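Local coordinates for glycerate dehydrogenase (Bacillus sp. 5mfcol3.1, PDB 6P2I), which reduces acyclic imino acids to amino acids with NADPH, acting as an imine reductase of the D-2-hydroxyacid dehydrogenase family, at the interface of chains A and B. Sequence-based numbering; all coordinates share one arbitrary frame. Chains: chain A/B, Glycerate dehydrogenase.

The three contacts belong to one two-fold symmetric interface between copies of the same chain. The centres of the C-alpha atoms of contacts 1 and 2 lie about 10 Å apart, and the two share A:Ala120 on helix 117-125. Between C-alpha centres, contact 3 is about 15 Å from contact 2 and about 21 Å from contact 1. It repeats much of both with the chains exchanged: strand 269-271 and the loop after it come from chain A, and helix 117-125 from chain B. Each subunit gives and receives the same surface. This suits a dimer, as in related dehydrogenases, though the structure alone does not prove it in solution.

Contact 1: the interface of chains A and B. Residues chain A 115, 120, 131-132, 135-136; chain B 272-273, 275, 278.
The tip of A:Leu136 lies on a face of the B:Tyr278 ring. The methyl CD1 of A:Leu136 sits over the centre of the tyrosine ring, 3.8 Å from its centroid, in a CH-pi contact. CG of A:Leu136 is anti to its backbone N (chi1 178°), and this turn carries the branch over the ring. CB of A:Tyr132 packs against CD2 of the same ring at 3.6 Å.

B:Pro273 packs against A:Phe135, A:Ile131 and A:Ala120. Its CG lies above the plane of the A:Phe135 ring, near its rim, 3.8 Å from CE2, and the two side chains cross at about a right angle. CB of A:Ile131 lies near the same CG. CD of the proline meets CB of A:Ala120, which also touches CG2 of B:Thr272. The carbonyl O of B:Pro273 accepts a hydrogen bond from the backbone N of A:Ile131 at 3.0 Å. This bond ties the loop after strand 269-271 to the 131-136 segment, and probably helps hold the subunits together.

Further along, CB of B:Ser275 packs on CB of A:Phe135. Two linked waters join the backbones here. Water 2 lies 2.8 Å from the carbonyl O of A:Phe135 and also bonds the carbonyl O of B:Ser275. Water 1 bonds water 2 and the carbonyl O of A:Arg115. The serine hydroxyl lies between its own backbone N and carbonyl carbon (chi1 53°), and its OG reaches water 1 at 2.8 Å.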
loop_
_atom_site.group_PDB
_atom_site.type_symbol
_atom_site.label_atom_id
_atom_site.label_comp_id
_atom_site.label_asym_id
_atom_site.label_seq_id
_atom_site.Cartn_x
_atom_site.Cartn_y
_atom_site.Cartn_z
ATOM N N ARG A 115 -0.593 8.185 -1.391
ATOM C CA ARG A 115 0.589 8.768 -0.774
ATOM C C ARG A 115 1.552 9.333 -1.808
ATOM O O ARG A 115 2.614 9.845 -1.432
ATOM C CB ARG A 115 1.304 7.714 0.100
ATOM C CG ARG A 115 0.457 7.072 1.214
ATOM C CD ARG A 115 -0.155 8.163 2.054
ATOM N NE ARG A 115 -0.967 7.725 3.190
ATOM C CZ ARG A 115 -0.621 7.891 4.472
ATOM N NH1 ARG A 115 0.558 8.381 4.793
ATOM N NH2 ARG A 115 -1.455 7.544 5.439
ATOM N N ALA A 120 7.006 11.018 -4.099
ATOM C CA ALA A 120 7.625 11.106 -2.781
ATOM C C ALA A 120 9.032 10.544 -2.815
ATOM O O ALA A 120 9.975 11.148 -2.290
ATOM C CB ALA A 120 6.764 10.362 -1.760
ATOM N N ILE A 131 9.074 17.302 3.348
ATOM C CA ILE A 131 8.256 17.944 2.329
ATOM C C ILE A 131 6.832 17.440 2.507
ATOM O O ILE A 131 6.544 16.261 2.263
ATOM C CB ILE A 131 8.774 17.636 0.915
ATOM C CG1 ILE A 131 10.246 18.055 0.775
ATOM C CG2 ILE A 131 7.884 18.283 -0.123
ATOM C CD1 ILE A 131 10.510 19.553 0.905
ATOM N N TYR A 132 5.934 18.319 2.931
ATOM C CA TYR A 132 4.591 17.854 3.263
ATOM C C TYR A 132 3.512 18.282 2.268
ATOM O O TYR A 132 2.702 17.433 1.874
ATOM C CB TYR A 132 4.190 18.328 4.669
ATOM C CG TYR A 132 5.215 18.073 5.751
ATOM C CD1 TYR A 132 6.008 16.929 5.738
ATOM C CD2 TYR A 132 5.377 18.968 6.796
ATOM C CE1 TYR A 132 6.948 16.699 6.734
ATOM C CE2 TYR A 132 6.312 18.747 7.795
ATOM C CZ TYR A 132 7.089 17.610 7.760
ATOM O OH TYR A 132 8.018 17.397 8.754
ATOM N N PHE A 135 2.179 16.131 -0.554
ATOM C CA PHE A 135 1.855 14.762 -0.171
ATOM C C PHE A 135 0.715 14.694 0.835
ATOM O O PHE A 135 0.488 13.643 1.439
ATOM C CB PHE A 135 3.121 14.081 0.346
ATOM C CG PHE A 135 4.222 14.123 -0.662
ATOM C CD1 PHE A 135 4.105 13.384 -1.828
ATOM C CD2 PHE A 135 5.316 14.949 -0.503
ATOM C CE1 PHE A 135 5.081 13.441 -2.806
ATOM C CE2 PHE A 135 6.307 15.009 -1.476
ATOM C CZ PHE A 135 6.186 14.253 -2.634
ATOM N N LEU A 136 -0.014 15.792 1.000
ATOM C CA LEU A 136 -1.263 15.773 1.755
ATOM C C LEU A 136 -2.166 14.670 1.235
ATOM O O LEU A 136 -2.519 14.656 0.050
ATOM C CB LEU A 136 -1.960 17.120 1.626
ATOM C CG LEU A 136 -3.310 17.280 2.321
ATOM C CD1 LEU A 136 -3.154 17.101 3.833
ATOM C CD2 LEU A 136 -3.875 18.640 1.995
ATOM N N THR B 272 10.206 8.203 1.527
ATOM C CA THR B 272 9.250 9.297 1.551
ATOM C C THR B 272 9.800 10.395 2.436
ATOM O O THR B 272 10.556 10.118 3.379
ATOM C CB THR B 272 7.857 8.853 2.039
ATOM O OG1 THR B 272 7.960 8.168 3.288
ATOM C CG2 THR B 272 7.235 7.905 1.008
ATOM N N PRO B 273 9.502 11.667 2.125
ATOM C CA PRO B 273 10.190 12.791 2.777
ATOM C C PRO B 273 9.495 13.231 4.068
ATOM O O PRO B 273 9.104 14.393 4.222
ATOM C CB PRO B 273 10.141 13.877 1.700
ATOM C CG PRO B 273 8.813 13.635 1.031
ATOM C CD PRO B 273 8.617 12.128 1.031
ATOM N N SER B 275 6.616 12.389 5.105
ATOM C CA SER B 275 5.229 12.667 4.762
ATOM C C SER B 275 4.252 11.659 5.346
ATOM O O SER B 275 3.054 11.761 5.074
ATOM C CB SER B 275 5.078 12.694 3.235
ATOM O OG SER B 275 5.597 11.493 2.674
ATOM N N TYR B 278 0.950 13.076 7.061
ATOM C CA TYR B 278 0.248 14.262 6.570
ATOM C C TYR B 278 -1.037 13.890 5.832
ATOM O O TYR B 278 -1.163 14.024 4.614
ATOM C CB TYR B 278 1.168 15.111 5.704
ATOM C CG TYR B 278 0.673 16.538 5.564
ATOM C CD1 TYR B 278 0.094 17.193 6.645
ATOM C CD2 TYR B 278 0.756 17.220 4.360
ATOM C CE1 TYR B 278 -0.368 18.490 6.536
ATOM C CE2 TYR B 278 0.295 18.532 4.244
ATOM C CZ TYR B 278 -0.270 19.156 5.340
ATOM O OH TYR B 278 -0.742 20.455 5.267
HETATM O O HOH W 1 3.547 10.353 1.229
HETATM O O HOH W 2 1.517 11.411 2.690
#

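Contact 2: the interface of chains A and B. Residues chain A 117, 120-121, 124-125; chain B 118, 269-271.
A:Asp121 and A:Arg125 on helix 117-125 reach strand 269-271 of chain B through polar bonds. OD1 of A:Asp121 accepts from the backbone N of B:Leu271 at 2.9 Å, on its anti lone pair and nearly straight (164° at H). NH2 of A:Arg125 bonds the carbonyl O of B:Val269 at 2.8 Å. That donor stands above the carbonyl plane, and the bond is bent.

Within chain A, the arginine holds the carboxylate side-on. NE forms a salt bridge with OD2 of A:Asp121 at 2.7 Å. NH2 bonds OD1 on its syn lone pair, so OD1 takes two donors. This pairing fixes the carboxylate and is likely to steady the charge of both groups. The arginine chain bends at chi2 (-80°), which brings the guanidinium back beside the aspartate. An alanine in place of A:Arg125 would probably leave the A:Asp121 carboxylate without its charged mate and the B:Val269 carbonyl without this donor.

Apolar contacts flank the bonds. CD1 of B:Leu271 lies over one guanidinium face, towards its rim. CB of the same leucine packs on CB of A:Cys124 at 3.6 Å. CD1 of B:Leu118 covers the carboxylate carbon CG of A:Asp121 at 3.6 Å.

They hold helix 117-125 of one subunit on strand 269-271 and helix 117-125 of the other, probably stabilising a dimer.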
loop_
_atom_site.group_PDB
_atom_site.type_symbol
_atom_site.label_atom_id
_atom_site.label_comp_id
_atom_site.label_asym_id
_atom_site.label_seq_id
_atom_site.Cartn_x
_atom_site.Cartn_y
_atom_site.Cartn_z
ATOM N N ILE A 117 3.548 7.878 -3.874
ATOM C CA ILE A 117 4.827 7.217 -3.621
ATOM C C ILE A 117 5.841 7.526 -4.719
ATOM O O ILE A 117 7.030 7.725 -4.440
ATOM C CB ILE A 117 4.611 5.700 -3.459
ATOM C CG1 ILE A 117 3.845 5.406 -2.160
ATOM C CG2 ILE A 117 5.945 4.961 -3.465
ATOM C CD1 ILE A 117 4.658 5.682 -0.875
ATOM N N ALA A 120 7.006 11.018 -4.099
ATOM C CA ALA A 120 7.625 11.106 -2.781
ATOM C C ALA A 120 9.032 10.544 -2.815
ATOM O O ALA A 120 9.975 11.148 -2.290
ATOM C CB ALA A 120 6.764 10.362 -1.760
ATOM N N ASP A 121 9.194 9.385 -3.449
ATOM C CA ASP A 121 10.523 8.814 -3.569
ATOM C C ASP A 121 11.422 9.708 -4.405
ATOM O O ASP A 121 12.577 9.949 -4.039
ATOM C CB ASP A 121 10.417 7.417 -4.169
ATOM C CG ASP A 121 11.742 6.738 -4.277
ATOM O OD1 ASP A 121 12.100 6.021 -3.325
ATOM O OD2 ASP A 121 12.434 6.914 -5.316
ATOM N N CYS A 124 12.888 12.558 -2.429
ATOM C CA CYS A 124 14.025 12.180 -1.597
ATOM C C CYS A 124 15.282 11.933 -2.428
ATOM O O CYS A 124 16.389 12.269 -1.990
ATOM C CB CYS A 124 13.685 10.941 -0.776
ATOM S SG CYS A 124 12.284 11.166 0.334
ATOM N N ARG A 125 15.145 11.348 -3.627
ATOM C CA ARG A 125 16.321 11.115 -4.466
ATOM C C ARG A 125 16.953 12.429 -4.901
ATOM O O ARG A 125 18.148 12.469 -5.225
ATOM C CB ARG A 125 15.964 10.273 -5.698
ATOM C CG ARG A 125 15.126 9.044 -5.413
ATOM C CD ARG A 125 15.942 7.876 -4.885
ATOM N NE ARG A 125 15.063 6.749 -4.592
ATOM C CZ ARG A 125 15.472 5.520 -4.294
ATOM N NH1 ARG A 125 16.768 5.240 -4.247
ATOM N NH2 ARG A 125 14.572 4.576 -4.036
ATOM N N LEU B 118 7.951 1.130 -7.715
ATOM C CA LEU B 118 8.773 2.061 -8.480
ATOM C C LEU B 118 9.196 1.445 -9.810
ATOM O O LEU B 118 9.039 2.058 -10.872
ATOM C CB LEU B 118 10.010 2.476 -7.679
ATOM C CG LEU B 118 9.752 3.231 -6.365
ATOM C CD1 LEU B 118 11.057 3.423 -5.602
ATOM C CD2 LEU B 118 9.094 4.575 -6.650
ATOM N N VAL B 269 15.050 0.322 -1.933
ATOM C CA VAL B 269 14.484 1.158 -0.883
ATOM C C VAL B 269 13.400 2.021 -1.498
ATOM O O VAL B 269 13.435 2.354 -2.689
ATOM C CB VAL B 269 15.518 2.055 -0.162
ATOM C CG1 VAL B 269 16.576 1.213 0.513
ATOM C CG2 VAL B 269 16.126 3.081 -1.116
ATOM N N VAL B 270 12.413 2.357 -0.676
ATOM C CA VAL B 270 11.364 3.293 -1.033
ATOM C C VAL B 270 11.443 4.399 -0.001
ATOM O O VAL B 270 11.381 4.128 1.204
ATOM C CB VAL B 270 9.975 2.643 -1.037
ATOM C CG1 VAL B 270 8.912 3.706 -1.273
ATOM C CG2 VAL B 270 9.903 1.538 -2.108
ATOM N N LEU B 271 11.613 5.630 -0.462
ATOM C CA LEU B 271 11.826 6.768 0.423
ATOM C C LEU B 271 10.638 7.712 0.363
ATOM O O LEU B 271 10.126 8.000 -0.723
ATOM C CB LEU B 271 13.094 7.519 0.017
ATOM C CG LEU B 271 14.343 6.672 -0.146
ATOM C CD1 LEU B 271 15.468 7.490 -0.768
ATOM C CD2 LEU B 271 14.751 6.173 1.226
#

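Contact 3: the interface of chains A and B. Residues chain A 109, 270-273, 275; chain B 117, 120, 124, 135.
B:Cys124 leans its sulphur on the backbone of A:Thr272 and A:Pro273. SG packs over the peptide bond joining the two, 3.2 Å from N of A:Pro273 and 3.3 Å from C of A:Thr272. Its torsion sets SG beside the backbone N of its own residue (chi1 -63°), which turns the sulphur towards the A:Thr272-A:Pro273 peptide. CB of the cysteine packs on CB of A:Leu271 at 3.5 Å.

The other apolar contacts follow the strand and loop of chain A. CG1 of A:Val270 meets CG2 of B:Ile117 at 4.0 Å, and the two side chains cross at about a right angle. CG2 of A:Thr272 sits against both CD1 of B:Ile117 and CB of B:Ala120. CD of A:Pro273 touches that alanine CB at 3.7 Å. CG of the proline reaches CE2 of B:Phe135. On the same side of the B:Phe135 ring plane, CB of B:Ala120 stands over the face, towards the rim, and probably helps fix the tilt of the ring.

A polar link runs through water. Water 3 bonds the carbonyl O of A:Ser275 at 2.8 Å and also the carbonyl O of B:Phe135.

This close packing seats the loop after strand 269-271 of chain A on helix 117-125 of chain B and probably helps hold the two subunits together.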
loop_
_atom_site.group_PDB
_atom_site.type_symbol
_atom_site.label_atom_id
_atom_site.label_comp_id
_atom_site.label_asym_id
_atom_site.label_seq_id
_atom_site.Cartn_x
_atom_site.Cartn_y
_atom_site.Cartn_z
ATOM N N LEU A 109 -1.728 -0.538 -4.772
ATOM C CA LEU A 109 -1.988 0.541 -5.715
ATOM C C LEU A 109 -2.671 1.726 -5.048
ATOM O O LEU A 109 -2.309 2.879 -5.306
ATOM C CB LEU A 109 -2.854 0.032 -6.861
ATOM C CG LEU A 109 -2.151 -0.903 -7.831
ATOM C CD1 LEU A 109 -3.185 -1.513 -8.790
ATOM C CD2 LEU A 109 -1.058 -0.164 -8.606
ATOM N N VAL A 270 -0.675 5.298 -11.155
ATOM C CA VAL A 270 0.340 4.313 -10.826
ATOM C C VAL A 270 0.035 3.081 -11.663
ATOM O O VAL A 270 -1.094 2.578 -11.638
ATOM C CB VAL A 270 0.341 3.988 -9.321
ATOM C CG1 VAL A 270 1.320 2.876 -8.992
ATOM C CG2 VAL A 270 0.665 5.258 -8.521
ATOM N N LEU A 271 1.021 2.622 -12.426
ATOM C CA LEU A 271 0.835 1.526 -13.368
ATOM C C LEU A 271 1.640 0.312 -12.936
ATOM O O LEU A 271 2.797 0.442 -12.530
ATOM C CB LEU A 271 1.277 1.954 -14.765
ATOM C CG LEU A 271 0.603 3.219 -15.274
ATOM C CD1 LEU A 271 1.236 3.654 -16.582
ATOM C CD2 LEU A 271 -0.897 2.979 -15.441
ATOM N N THR A 272 1.031 -0.869 -13.028
ATOM C CA THR A 272 1.781 -2.103 -12.868
ATOM C C THR A 272 1.543 -3.005 -14.077
ATOM O O THR A 272 0.455 -2.994 -14.664
ATOM C CB THR A 272 1.419 -2.814 -11.549
ATOM O OG1 THR A 272 -0.004 -2.967 -11.419
ATOM C CG2 THR A 272 1.921 -1.969 -10.344
ATOM N N PRO A 273 2.552 -3.770 -14.495
ATOM C CA PRO A 273 2.452 -4.509 -15.781
ATOM C C PRO A 273 1.770 -5.866 -15.650
ATOM O O PRO A 273 2.340 -6.917 -15.976
ATOM C CB PRO A 273 3.927 -4.637 -16.196
ATOM C CG PRO A 273 4.656 -4.792 -14.863
ATOM C CD PRO A 273 3.897 -3.865 -13.892
ATOM N N SER A 275 1.150 -7.373 -12.918
ATOM C CA SER A 275 1.885 -8.132 -11.910
ATOM C C SER A 275 1.092 -8.367 -10.623
ATOM O O SER A 275 1.640 -8.927 -9.667
ATOM C CB SER A 275 3.205 -7.418 -11.590
ATOM O OG SER A 275 2.950 -6.058 -11.236
ATOM N N ILE B 117 6.823 -1.244 -6.651
ATOM C CA ILE B 117 5.980 -0.281 -7.359
ATOM C C ILE B 117 6.801 0.673 -8.223
ATOM O O ILE B 117 6.398 1.027 -9.339
ATOM C CB ILE B 117 5.117 0.493 -6.339
ATOM C CG1 ILE B 117 4.036 -0.419 -5.746
ATOM C CG2 ILE B 117 4.541 1.762 -6.961
ATOM C CD1 ILE B 117 2.936 -0.827 -6.735
ATOM N N ALA B 120 7.909 -1.301 -11.199
ATOM C CA ALA B 120 6.761 -1.770 -11.969
ATOM C C ALA B 120 6.166 -0.639 -12.782
ATOM O O ALA B 120 5.831 -0.820 -13.960
ATOM C CB ALA B 120 5.706 -2.389 -11.045
ATOM N N CYS B 124 5.968 -0.078 -17.117
ATOM C CA CYS B 124 4.807 0.305 -17.914
ATOM C C CYS B 124 5.063 1.583 -18.700
ATOM O O CYS B 124 4.609 1.708 -19.843
ATOM C CB CYS B 124 3.587 0.473 -17.010
ATOM S SG CYS B 124 3.084 -1.041 -16.169
ATOM N N PHE B 135 8.703 -9.077 -10.630
ATOM C CA PHE B 135 7.782 -8.578 -9.620
ATOM C C PHE B 135 7.182 -9.690 -8.775
ATOM O O PHE B 135 6.222 -9.442 -8.032
ATOM C CB PHE B 135 6.716 -7.724 -10.307
ATOM C CG PHE B 135 7.318 -6.615 -11.104
ATOM C CD1 PHE B 135 7.971 -5.572 -10.451
ATOM C CD2 PHE B 135 7.310 -6.639 -12.490
ATOM C CE1 PHE B 135 8.573 -4.561 -11.165
ATOM C CE2 PHE B 135 7.904 -5.622 -13.217
ATOM C CZ PHE B 135 8.550 -4.586 -12.554
HETATM O O HOH W 3 3.708 -8.162 -7.924
#